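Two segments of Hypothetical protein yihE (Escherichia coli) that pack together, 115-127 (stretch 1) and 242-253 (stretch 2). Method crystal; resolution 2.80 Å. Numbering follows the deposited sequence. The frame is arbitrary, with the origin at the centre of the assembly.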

# COMPACT_ATOMS: atom_id res chain seq x y z
N GLU A 115 -16.68 6.15 2.93
CA GLU A 115 -16.86 6.58 4.31
C GLU A 115 -16.69 5.44 5.32
O GLU A 115 -17.59 4.63 5.51
CB GLU A 115 -18.25 7.20 4.47
CG GLU A 115 -18.57 8.24 3.42
CD GLU A 115 -20.02 8.68 3.46
OE1 GLU A 115 -20.41 9.55 2.65
OE2 GLU A 115 -20.78 8.16 4.31
N ALA A 116 -15.52 5.40 5.97
CA ALA A 116 -15.23 4.36 6.95
C ALA A 116 -16.17 4.47 8.14
O ALA A 116 -16.27 3.56 8.96
CB ALA A 116 -13.78 4.49 7.42
N ASP A 117 -16.86 5.60 8.22
CA ASP A 117 -17.81 5.84 9.29
C ASP A 117 -18.99 4.90 9.16
O ASP A 117 -19.29 4.13 10.07
CB ASP A 117 -18.29 7.29 9.24
CG ASP A 117 -17.76 8.12 10.39
OD1 ASP A 117 -18.00 9.35 10.39
OD2 ASP A 117 -17.12 7.55 11.29
N ASN A 118 -19.67 4.98 8.02
CA ASN A 118 -20.84 4.15 7.77
C ASN A 118 -20.51 2.68 7.93
O ASN A 118 -19.79 2.11 7.12
CB ASN A 118 -21.38 4.42 6.37
CG ASN A 118 -22.53 3.51 6.01
OD1 ASN A 118 -22.36 2.30 5.92
ND2 ASN A 118 -23.71 4.09 5.80
N ILE A 119 -21.04 2.07 8.99
CA ILE A 119 -20.80 0.66 9.27
C ILE A 119 -21.30 -0.24 8.15
O ILE A 119 -20.81 -1.37 7.99
CB ILE A 119 -21.50 0.23 10.58
CG1 ILE A 119 -21.16 1.23 11.70
CG2 ILE A 119 -21.03 -1.16 10.97
CD1 ILE A 119 -21.99 1.04 12.97
N ASP A 120 -22.26 0.23 7.37
CA ASP A 120 -22.80 -0.56 6.27
C ASP A 120 -21.77 -0.71 5.15
O ASP A 120 -21.55 -1.81 4.64
CB ASP A 120 -24.08 0.09 5.72
CG ASP A 120 -25.23 -0.90 5.60
OD1 ASP A 120 -25.68 -1.42 6.65
OD2 ASP A 120 -25.68 -1.16 4.46
N GLN A 121 -21.14 0.40 4.76
CA GLN A 121 -20.12 0.36 3.72
C GLN A 121 -18.96 -0.50 4.19
O GLN A 121 -18.29 -1.16 3.40
CB GLN A 121 -19.64 1.77 3.39
CG GLN A 121 -20.68 2.63 2.68
CD GLN A 121 -20.12 3.95 2.19
OE1 GLN A 121 -20.77 4.66 1.43
NE2 GLN A 121 -18.91 4.30 2.63
N MET A 122 -18.73 -0.47 5.50
CA MET A 122 -17.67 -1.25 6.12
C MET A 122 -17.93 -2.72 5.82
O MET A 122 -17.03 -3.44 5.41
CB MET A 122 -17.69 -1.04 7.64
CG MET A 122 -16.40 -1.39 8.34
SD MET A 122 -15.29 0.02 8.35
CE MET A 122 -15.93 0.95 9.75
N GLU A 123 -19.17 -3.15 6.03
CA GLU A 123 -19.55 -4.53 5.78
C GLU A 123 -19.39 -4.91 4.32
O GLU A 123 -18.87 -5.98 4.02
CB GLU A 123 -21.00 -4.78 6.20
CG GLU A 123 -21.22 -4.82 7.70
CD GLU A 123 -22.60 -5.33 8.07
OE1 GLU A 123 -23.59 -4.72 7.62
OE2 GLU A 123 -22.69 -6.33 8.81
N ALA A 124 -19.83 -4.03 3.42
CA ALA A 124 -19.72 -4.28 1.98
C ALA A 124 -18.25 -4.42 1.61
O ALA A 124 -17.89 -5.26 0.78
CB ALA A 124 -20.34 -3.14 1.20
N VAL A 125 -17.40 -3.60 2.22
CA VAL A 125 -15.96 -3.64 1.96
C VAL A 125 -15.37 -4.90 2.58
O VAL A 125 -14.57 -5.58 1.95
CB VAL A 125 -15.24 -2.37 2.53
CG1 VAL A 125 -13.75 -2.62 2.69
CG2 VAL A 125 -15.43 -1.20 1.58
N GLY A 126 -15.76 -5.21 3.80
CA GLY A 126 -15.25 -6.39 4.46
C GLY A 126 -15.65 -7.65 3.71
O GLY A 126 -14.89 -8.62 3.64
N ARG A 127 -16.85 -7.62 3.15
CA ARG A 127 -17.37 -8.75 2.40
C ARG A 127 -16.61 -8.97 1.09
O ARG A 127 -16.22 -10.09 0.78
CB ARG A 127 -18.86 -8.54 2.13
CG ARG A 127 -19.51 -9.66 1.36
CD ARG A 127 -20.98 -9.37 1.13
NE ARG A 127 -21.42 -9.84 -0.18
CZ ARG A 127 -21.03 -9.30 -1.33
NH1 ARG A 127 -20.20 -8.26 -1.34
NH2 ARG A 127 -21.47 -9.80 -2.49
N ARG A 242 -13.87 -1.98 18.37
CA ARG A 242 -14.14 -3.34 18.81
C ARG A 242 -15.30 -3.88 17.99
O ARG A 242 -15.33 -5.06 17.65
CB ARG A 242 -14.53 -3.38 20.29
CG ARG A 242 -14.90 -4.78 20.73
CD ARG A 242 -15.51 -4.81 22.11
NE ARG A 242 -16.00 -6.14 22.42
CZ ARG A 242 -16.67 -6.47 23.52
NH1 ARG A 242 -17.07 -7.72 23.72
NH2 ARG A 242 -16.93 -5.53 24.43
N MET A 243 -16.26 -3.02 17.66
CA MET A 243 -17.40 -3.49 16.90
C MET A 243 -17.16 -3.53 15.41
O MET A 243 -17.70 -4.40 14.73
CB MET A 243 -18.64 -2.65 17.21
CG MET A 243 -18.65 -1.30 16.57
SD MET A 243 -20.24 -1.04 15.81
CE MET A 243 -19.92 -1.75 14.22
N GLN A 244 -16.35 -2.60 14.89
CA GLN A 244 -16.06 -2.58 13.45
C GLN A 244 -15.31 -3.86 13.13
O GLN A 244 -15.66 -4.59 12.21
CB GLN A 244 -15.17 -1.41 13.06
CG GLN A 244 -15.63 -0.08 13.56
CD GLN A 244 -14.67 1.02 13.19
OE1 GLN A 244 -13.46 0.78 13.05
NE2 GLN A 244 -15.18 2.24 13.04
N LEU A 245 -14.27 -4.12 13.90
CA LEU A 245 -13.49 -5.32 13.68
C LEU A 245 -14.44 -6.50 13.75
O LEU A 245 -14.49 -7.33 12.85
CB LEU A 245 -12.40 -5.46 14.75
CG LEU A 245 -11.51 -6.67 14.52
CD1 LEU A 245 -11.05 -6.69 13.07
CD2 LEU A 245 -10.32 -6.63 15.47
N GLU A 246 -15.20 -6.56 14.83
CA GLU A 246 -16.15 -7.64 15.01
C GLU A 246 -17.09 -7.71 13.81
O GLU A 246 -17.45 -8.80 13.35
CB GLU A 246 -16.91 -7.38 16.31
CG GLU A 246 -17.76 -8.52 16.84
CD GLU A 246 -18.20 -8.29 18.29
OE1 GLU A 246 -19.15 -8.96 18.75
OE2 GLU A 246 -17.57 -7.46 18.98
N THR A 247 -17.45 -6.55 13.27
CA THR A 247 -18.38 -6.47 12.14
C THR A 247 -17.83 -6.84 10.77
O THR A 247 -18.47 -7.59 10.02
CB THR A 247 -19.01 -5.06 12.05
OG1 THR A 247 -19.91 -4.87 13.14
CG2 THR A 247 -19.78 -4.90 10.75
N ILE A 248 -16.67 -6.29 10.42
CA ILE A 248 -16.09 -6.58 9.11
C ILE A 248 -15.71 -8.06 8.99
O ILE A 248 -15.68 -8.60 7.89
CB ILE A 248 -14.86 -5.67 8.81
CG1 ILE A 248 -13.62 -6.20 9.52
CG2 ILE A 248 -15.13 -4.24 9.23
CD1 ILE A 248 -12.82 -7.16 8.69
N ILE A 249 -15.43 -8.71 10.12
CA ILE A 249 -15.07 -10.12 10.09
C ILE A 249 -16.30 -10.98 9.83
O ILE A 249 -16.21 -12.02 9.19
CB ILE A 249 -14.45 -10.60 11.42
CG1 ILE A 249 -13.25 -9.74 11.79
CG2 ILE A 249 -14.00 -12.06 11.27
CD1 ILE A 249 -12.62 -10.11 13.12
N GLU A 250 -17.44 -10.55 10.34
CA GLU A 250 -18.68 -11.29 10.16
C GLU A 250 -19.09 -11.25 8.70
O GLU A 250 -19.71 -12.19 8.19
CB GLU A 250 -19.80 -10.69 11.02
CG GLU A 250 -21.08 -11.51 10.99
CD GLU A 250 -20.88 -12.89 11.58
OE1 GLU A 250 -21.82 -13.71 11.51
OE2 GLU A 250 -19.78 -13.15 12.11
N ALA A 251 -18.75 -10.16 8.02
CA ALA A 251 -19.07 -10.02 6.61
C ALA A 251 -17.98 -10.71 5.80
O ALA A 251 -18.24 -11.44 4.86
CB ALA A 251 -19.15 -8.55 6.23
N TYR A 252 -16.74 -10.46 6.20
CA TYR A 252 -15.59 -11.05 5.55
C TYR A 252 -15.74 -12.56 5.49
O TYR A 252 -15.57 -13.16 4.42
CB TYR A 252 -14.32 -10.66 6.32
CG TYR A 252 -13.02 -11.22 5.79
CD1 TYR A 252 -12.59 -12.51 6.13
CD2 TYR A 252 -12.20 -10.46 4.97
CE1 TYR A 252 -11.37 -13.01 5.68
CE2 TYR A 252 -10.98 -10.95 4.51
CZ TYR A 252 -10.57 -12.22 4.87
OH TYR A 252 -9.36 -12.68 4.41
N GLU A 253 -16.06 -13.18 6.62
CA GLU A 253 -16.20 -14.64 6.67
C GLU A 253 -17.20 -15.28 5.70
O GLU A 253 -17.26 -16.51 5.60
CB GLU A 253 -16.49 -15.10 8.10
CG GLU A 253 -15.42 -14.69 9.08
CD GLU A 253 -15.13 -15.73 10.13
OE1 GLU A 253 -16.07 -16.13 10.86
OE2 GLU A 253 -13.96 -16.14 10.24

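Residues 119-127 and 242-252 lie in two helices that run in the same general direction, crossing at -45° with a closest axial approach of 7.3 Å. Within these stretches the backbones draw closer along the N-to-C direction: the CA atoms of Ile119 and Gln244 lie 7.1 Å apart, those of Gly126 and Ile248 4.7 Å, and those of Arg127 and Tyr252 4.3 Å. No hydrogen bond links the two stretches; the contact, which buries 518 Å² summed over both sides, rests on apolar packing and close backbone approach.

The close end depends on Gly126. A CB here would point toward the second helix and lie 2.9 Å from Ile248 O, a clash; without one, the backbones can approach until Gly126 O lies 3.2 Å from Tyr252 CA in a CA-H...O contact, with an angle of 133° at the hydrogen. Ala251 suits the same confined space. Its CB, directed toward the first helix, sits 3.4 Å from Glu123 O, a carbonyl already engaged as the acceptor for Arg127 N. Arg127 contributes its main chain and the base of its side chain, with CA 3.7 Å from Ala251 O. Its t rotamers at chi1 and chi2 extend the chain, whose charged end leads away from the interface.

Where the helices are farther apart, longer side chains fill the gap. Met122 points toward the second helix and adopts t at chi1, then p at chi2 and chi3, so the chain bends rather than running straight. Its CG packs tightly on Ile248 CG2 at 3.2 Å, while its CE lies 3.6 Å from Gln244 NE2. The polar end of Gln244 is satisfied elsewhere in the structure, so it can border this thioether without an unmet hydrogen-bonding need. Ile248 has chi1 p, with CG2 facing Met122.

Thr247 resolves its mixed chemistry through its m rotamer. OG1 donates to Met243 O at 2.8 Å, one turn back in its own helix, while CG2 faces the first helix, 3.4 Å from Glu123 CG and 3.9 Å from Ile119 CG2. Glu123, m at chi1 and t at chi2, thus offers its aliphatic portion to the methyl group. At the wider end, the CA-CB bond of Met243 points sideways, but its chain turns inward, placing CE 3.5 Å from Ile119 CG2. Ile119, m at chi1 and t at chi2, points toward the second helix and meets both Met243 and Thr247. Just before this first turn, Asn118, t at chi1, caps the helix by accepting from Gln121 N; the modelled OD1 to Gln121 N distance of 2.5 Å is short, and the position of OD1 is less certain.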